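Local structure of galactokinase (Bifidobacterium longum subsp. infantis ATCC 15697 = JCM 1222 = DSM 20088, 6TEQ) at residues D25-A30 with G124-F129; G33-P38 with L153-G158. The protein probably phosphorylates galactose at the expense of ATP, as a GHMP-family sugar kinase, and here holds 2-deoxy-2-fluoro-galactose. All coordinates share one frame; numbering follows the deposited sequence.

How the contacts relate
From the N terminus, the chain first passes 25-30 at the end of helix 12-27, then 33-38 at the start of strand 33-42. Strands 54-70, 75-80 and 86-91 and helix 105-116 follow before 124-129 returns to 25-30 and closes contact 1. The chain runs on into helix 141-156, whose end, 153-158, closes contact 2 against 33-38. The segments alternate, so the two loops cross rather than nest. Contact 1 ties helix 12-27 to strand 125-131, contact 2 ties helix 141-156 to strand 33-42, and both strands belong to one mixed sheet. The contact centres are about 14 Å apart, and a probable hydrogen bond between Gly124 O and Tyr157 OH bridges them.

Contact 1: residues D25-A30 with G124-F129; sequences DTYGAA and GFDAAF
The Tyr27 ring is covered on one face by Asp126, whose CB lies 4.0 Å from the ring centroid and only 8° off the ring normal, a CH-pi contact centred on the ring. Against the opposite face, offset toward the rim, sits CG2 of the preceding residue, Thr26. At the edge, close to the ring plane, comes backbone of the strand: Tyr27 CE2 is 3.4 Å from Ala127 O and 4.3 Å from Ala128 N. The phenol completes this edge contact, its OH donating to Ala127 O at 2.8 Å from above the carbonyl plane, 43° out of it. Segment 124-129 belongs to the mixed sheet of the S5-type GHMP kinase N-terminal domain. Its side chains alternate: Asp126 and Ala128 meet helix 12-27, whereas Phe125 and Phe129 meet helix 141-156 on the other face. Tyr27 ends its helix, and its CG, set beside the backbone N (chi1 -54°), carries the ring onto the sheet before Gly28 turns the chain with positive phi. The Asp126 carboxylate has its strong partners elsewhere: OD1 forms salt bridges with Arg77 and Arg71, which should favour its charged form.

Contact 2: residues G33-P38 with L153-G158; sequences GVWAAP and LDDVYG
Trp35 and Asp155 join strand 33-42 to the last turn of helix 141-156 in the S5-type GHMP kinase N-terminal domain, where this helix packs on the mixed sheet. The closest pair of CA atoms, Trp35 CA and Asp155 CA, is 9.3 Å apart, so side chains span the gap, chiefly the indole.

The polar part is a single bond. Trp35 NE1 donates to Asp155 OD2 at 2.9 Å, with an N-H...O angle of 149°. The acceptor lies almost in the indole plane, at its edge, while seen from the carboxylate the donor stands above the plane, 40° out of it; the two flat groups are nearly perpendicular. With CG anti to the backbone N (chi1 -169°), the carboxylate of Asp155 is swung to the indole edge; CB, placed by the backbone, itself lies 3.5 Å from Trp35 NE1. OD2 has a second partner, a salt bridge to Arg414 on strand 413-417, the antiparallel neighbour of strand 33-42. One carboxylate oxygen thus links the helix end to two adjacent strands, and the arginine would be expected to stabilise its negative charge.

Apolar packing continues round the six-membered ring. Val156 CG1 approaches obliquely, 3.4 Å from Trp35 CH2 and 3.9 Å from Trp35 CZ2. Leu151 and Ala152, earlier in the same helix, also touch the indole.

Backbone bonds define the helix end beside this packing. Tyr157 N still reaches Leu153 O, but Gly158 takes positive phi and closes a Schellman motif, its N meeting Asp155 O at 3.0 Å. The residue carrying the Trp35 bond therefore also lends its carbonyl to the helix terminus. On the strand side, the indole folds back beside its own chain, with Trp35 CH2 3.8 Å from Gly33 CA.

Contact 1: residues D25-A30 with G124-F129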
loop_
_atom_site.group_PDB
_atom_site.type_symbol
_atom_site.label_atom_id
_atom_site.label_comp_id
_atom_site.label_asym_id
_atom_site.label_seq_id
_atom_site.Cartn_x
_atom_site.Cartn_y
_atom_site.Cartn_z
ATOM N N ASP A 25 -25.098 15.438 5.862
ATOM C CA ASP A 25 -24.848 16.366 7.006
ATOM C C ASP A 25 -23.990 17.588 6.603
ATOM O O ASP A 25 -24.080 18.691 7.212
ATOM C CB ASP A 25 -24.172 15.594 8.145
ATOM C CG ASP A 25 -25.169 14.684 8.831
ATOM O OD1 ASP A 25 -26.389 14.788 8.490
ATOM O OD2 ASP A 25 -24.733 13.884 9.672
ATOM N N THR A 26 -23.062 17.409 5.696
ATOM C CA THR A 26 -22.063 18.436 5.368
ATOM C C THR A 26 -22.612 19.313 4.231
ATOM O O THR A 26 -22.427 20.544 4.323
ATOM C CB THR A 26 -20.728 17.814 4.989
ATOM O OG1 THR A 26 -20.226 16.942 5.985
ATOM C CG2 THR A 26 -19.726 18.903 4.696
ATOM N N TYR A 27 -23.168 18.691 3.179
ATOM C CA TYR A 27 -23.485 19.368 1.896
ATOM C C TYR A 27 -24.972 19.479 1.601
ATOM O O TYR A 27 -25.287 20.262 0.708
ATOM C CB TYR A 27 -22.838 18.607 0.732
ATOM C CG TYR A 27 -21.366 18.395 0.888
ATOM C CD1 TYR A 27 -20.527 19.465 1.087
ATOM C CD2 TYR A 27 -20.778 17.144 0.873
ATOM C CE1 TYR A 27 -19.156 19.330 1.225
ATOM C CE2 TYR A 27 -19.398 16.988 1.040
ATOM C CZ TYR A 27 -18.573 18.073 1.237
ATOM O OH TYR A 27 -17.201 18.022 1.357
ATOM N N GLY A 28 -25.827 18.860 2.407
ATOM C CA GLY A 28 -27.298 18.831 2.320
ATOM C C GLY A 28 -27.796 17.994 1.180
ATOM O O GLY A 28 -28.715 17.202 1.397
ATOM N N ALA A 29 -27.246 18.203 -0.011
ATOM C CA ALA A 29 -27.555 17.374 -1.217
ATOM C C ALA A 29 -27.289 15.872 -0.936
ATOM O O ALA A 29 -26.399 15.533 -0.118
ATOM C CB ALA A 29 -26.739 17.868 -2.422
ATOM N N ALA A 30 -27.948 14.989 -1.667
ATOM C CA ALA A 30 -27.617 13.543 -1.756
ATOM C C ALA A 30 -26.378 13.387 -2.632
ATOM O O ALA A 30 -26.242 14.089 -3.620
ATOM C CB ALA A 30 -28.758 12.790 -2.373
ATOM N N GLY A 124 -15.175 20.072 -10.859
ATOM C CA GLY A 124 -15.146 20.012 -9.404
ATOM C C GLY A 124 -15.908 18.859 -8.852
ATOM O O GLY A 124 -16.602 18.085 -9.616
ATOM N N PHE A 125 -15.930 18.807 -7.529
ATOM C CA PHE A 125 -16.746 17.795 -6.852
ATOM C C PHE A 125 -16.852 18.115 -5.356
ATOM O O PHE A 125 -16.030 18.845 -4.787
ATOM C CB PHE A 125 -16.201 16.384 -7.062
ATOM C CG PHE A 125 -14.844 16.128 -6.476
ATOM C CD1 PHE A 125 -13.717 16.430 -7.199
ATOM C CD2 PHE A 125 -14.696 15.529 -5.239
ATOM C CE1 PHE A 125 -12.449 16.130 -6.708
ATOM C CE2 PHE A 125 -13.436 15.281 -4.723
ATOM C CZ PHE A 125 -12.318 15.591 -5.433
ATOM N N ASP A 126 -17.903 17.567 -4.776
ATOM C CA ASP A 126 -18.109 17.494 -3.311
ATOM C C ASP A 126 -17.899 16.057 -2.898
ATOM O O ASP A 126 -18.424 15.169 -3.566
ATOM C CB ASP A 126 -19.480 17.977 -2.933
ATOM C CG ASP A 126 -19.726 19.432 -3.254
ATOM O OD1 ASP A 126 -18.746 20.274 -3.079
ATOM O OD2 ASP A 126 -20.927 19.731 -3.594
ATOM N N ALA A 127 -17.165 15.852 -1.805
ATOM C CA ALA A 127 -16.991 14.481 -1.292
ATOM C C ALA A 127 -16.932 14.445 0.229
ATOM O O ALA A 127 -16.419 15.411 0.872
ATOM C CB ALA A 127 -15.796 13.797 -1.917
ATOM N N ALA A 128 -17.311 13.288 0.706
ATOM C CA ALA A 128 -17.212 12.896 2.125
ATOM C C ALA A 128 -16.548 11.523 2.182
ATOM O O ALA A 128 -16.953 10.574 1.521
ATOM C CB ALA A 128 -18.526 12.861 2.815
ATOM N N PHE A 129 -15.531 11.434 3.006
ATOM C CA PHE A 129 -14.784 10.170 3.232
ATOM C C PHE A 129 -15.026 9.635 4.654
ATOM O O PHE A 129 -14.943 10.393 5.643
ATOM C CB PHE A 129 -13.278 10.458 3.140
ATOM C CG PHE A 129 -12.858 10.864 1.787
ATOM C CD1 PHE A 129 -12.541 9.891 0.864
ATOM C CD2 PHE A 129 -12.893 12.189 1.384
ATOM C CE1 PHE A 129 -12.102 10.250 -0.398
ATOM C CE2 PHE A 129 -12.482 12.536 0.113
ATOM C CZ PHE A 129 -12.139 11.572 -0.778
#

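Contact 2: residues G33-P38 with L153-G158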
loop_
_atom_site.group_PDB
_atom_site.type_symbol
_atom_site.label_atom_id
_atom_site.label_comp_id
_atom_site.label_asym_id
_atom_site.label_seq_id
_atom_site.Cartn_x
_atom_site.Cartn_y
_atom_site.Cartn_z
ATOM N N GLY A 33 -23.284 8.841 -5.641
ATOM C CA GLY A 33 -23.128 7.452 -5.218
ATOM C C GLY A 33 -22.041 7.385 -4.139
ATOM O O GLY A 33 -21.523 8.443 -3.705
ATOM N N VAL A 34 -21.619 6.185 -3.827
ATOM C CA VAL A 34 -20.527 5.883 -2.903
ATOM C C VAL A 34 -19.623 4.878 -3.595
ATOM O O VAL A 34 -20.170 3.883 -4.161
ATOM C CB VAL A 34 -21.054 5.372 -1.565
ATOM C CG1 VAL A 34 -19.940 5.019 -0.627
ATOM C CG2 VAL A 34 -21.994 6.366 -0.867
ATOM N N TRP A 35 -18.322 5.202 -3.557
ATOM C CA TRP A 35 -17.291 4.290 -4.024
ATOM C C TRP A 35 -16.393 3.923 -2.848
ATOM O O TRP A 35 -16.487 4.566 -1.820
ATOM C CB TRP A 35 -16.557 4.876 -5.203
ATOM C CG TRP A 35 -17.452 5.149 -6.386
ATOM C CD1 TRP A 35 -17.481 4.419 -7.527
ATOM C CD2 TRP A 35 -18.396 6.223 -6.589
ATOM N NE1 TRP A 35 -18.326 4.994 -8.434
ATOM C CE2 TRP A 35 -18.905 6.084 -7.901
ATOM C CE3 TRP A 35 -18.822 7.310 -5.818
ATOM C CZ2 TRP A 35 -19.920 6.906 -8.413
ATOM C CZ3 TRP A 35 -19.716 8.200 -6.354
ATOM C CH2 TRP A 35 -20.291 7.977 -7.630
ATOM N N ALA A 36 -15.577 2.896 -3.011
ATOM C CA ALA A 36 -14.633 2.540 -1.942
ATOM C C ALA A 36 -13.425 1.860 -2.514
ATOM O O ALA A 36 -13.498 1.306 -3.608
ATOM C CB ALA A 36 -15.292 1.704 -0.875
ATOM N N ALA A 37 -12.297 2.089 -1.837
ATOM C CA ALA A 37 -11.043 1.420 -2.193
ATOM C C ALA A 37 -10.439 0.877 -0.925
ATOM O O ALA A 37 -10.482 1.538 0.143
ATOM C CB ALA A 37 -10.147 2.373 -2.919
ATOM N N PRO A 38 -9.796 -0.288 -1.017
ATOM C CA PRO A 38 -9.190 -0.890 0.164
ATOM C C PRO A 38 -7.779 -0.390 0.442
ATOM O O PRO A 38 -7.021 0.064 -0.409
ATOM C CB PRO A 38 -9.203 -2.377 -0.165
ATOM C CG PRO A 38 -8.925 -2.374 -1.681
ATOM C CD PRO A 38 -9.798 -1.226 -2.165
ATOM N N LEU A 153 -14.566 9.622 -9.595
ATOM C CA LEU A 153 -14.519 10.648 -10.633
ATOM C C LEU A 153 -14.679 10.011 -12.011
ATOM O O LEU A 153 -15.355 10.598 -12.852
ATOM C CB LEU A 153 -13.217 11.447 -10.534
ATOM C CG LEU A 153 -13.158 12.382 -9.339
ATOM C CD1 LEU A 153 -11.738 12.939 -9.144
ATOM C CD2 LEU A 153 -14.187 13.528 -9.455
ATOM N N ASP A 154 -14.011 8.900 -12.253
ATOM C CA ASP A 154 -14.117 8.191 -13.541
ATOM C C ASP A 154 -15.587 7.876 -13.803
ATOM O O ASP A 154 -16.034 7.996 -14.942
ATOM C CB ASP A 154 -13.240 6.953 -13.544
ATOM C CG ASP A 154 -13.459 6.055 -14.748
ATOM O OD1 ASP A 154 -12.804 6.372 -15.774
ATOM O OD2 ASP A 154 -14.381 5.191 -14.687
ATOM N N ASP A 155 -16.269 7.382 -12.797
ATOM C CA ASP A 155 -17.681 7.000 -12.918
ATOM C C ASP A 155 -18.518 8.231 -13.209
ATOM O O ASP A 155 -19.239 8.184 -14.259
ATOM C CB ASP A 155 -18.078 6.232 -11.661
ATOM C CG ASP A 155 -19.410 5.534 -11.714
ATOM O OD1 ASP A 155 -20.273 6.056 -12.418
ATOM O OD2 ASP A 155 -19.619 4.609 -10.949
ATOM N N VAL A 156 -18.481 9.253 -12.363
ATOM C CA VAL A 156 -19.505 10.349 -12.487
ATOM C C VAL A 156 -19.237 11.094 -13.775
ATOM O O VAL A 156 -20.207 11.682 -14.289
ATOM C CB VAL A 156 -19.640 11.251 -11.265
ATOM C CG1 VAL A 156 -20.007 10.400 -10.042
ATOM C CG2 VAL A 156 -18.357 12.051 -11.044
ATOM N N TYR A 157 -17.969 11.203 -14.168
ATOM C CA TYR A 157 -17.634 11.944 -15.406
ATOM C C TYR A 157 -17.618 11.004 -16.631
ATOM O O TYR A 157 -17.388 11.504 -17.729
ATOM C CB TYR A 157 -16.368 12.762 -15.197
ATOM C CG TYR A 157 -16.562 13.966 -14.322
ATOM C CD1 TYR A 157 -17.508 14.918 -14.680
ATOM C CD2 TYR A 157 -15.950 14.091 -13.076
ATOM C CE1 TYR A 157 -17.813 16.008 -13.871
ATOM C CE2 TYR A 157 -16.141 15.249 -12.319
ATOM C CZ TYR A 157 -17.081 16.200 -12.711
ATOM O OH TYR A 157 -17.271 17.325 -11.968
ATOM N N GLY A 158 -17.949 9.702 -16.487
ATOM C CA GLY A 158 -18.090 8.766 -17.618
ATOM C C GLY A 158 -16.822 8.645 -18.434
ATOM O O GLY A 158 -16.860 8.669 -19.693
#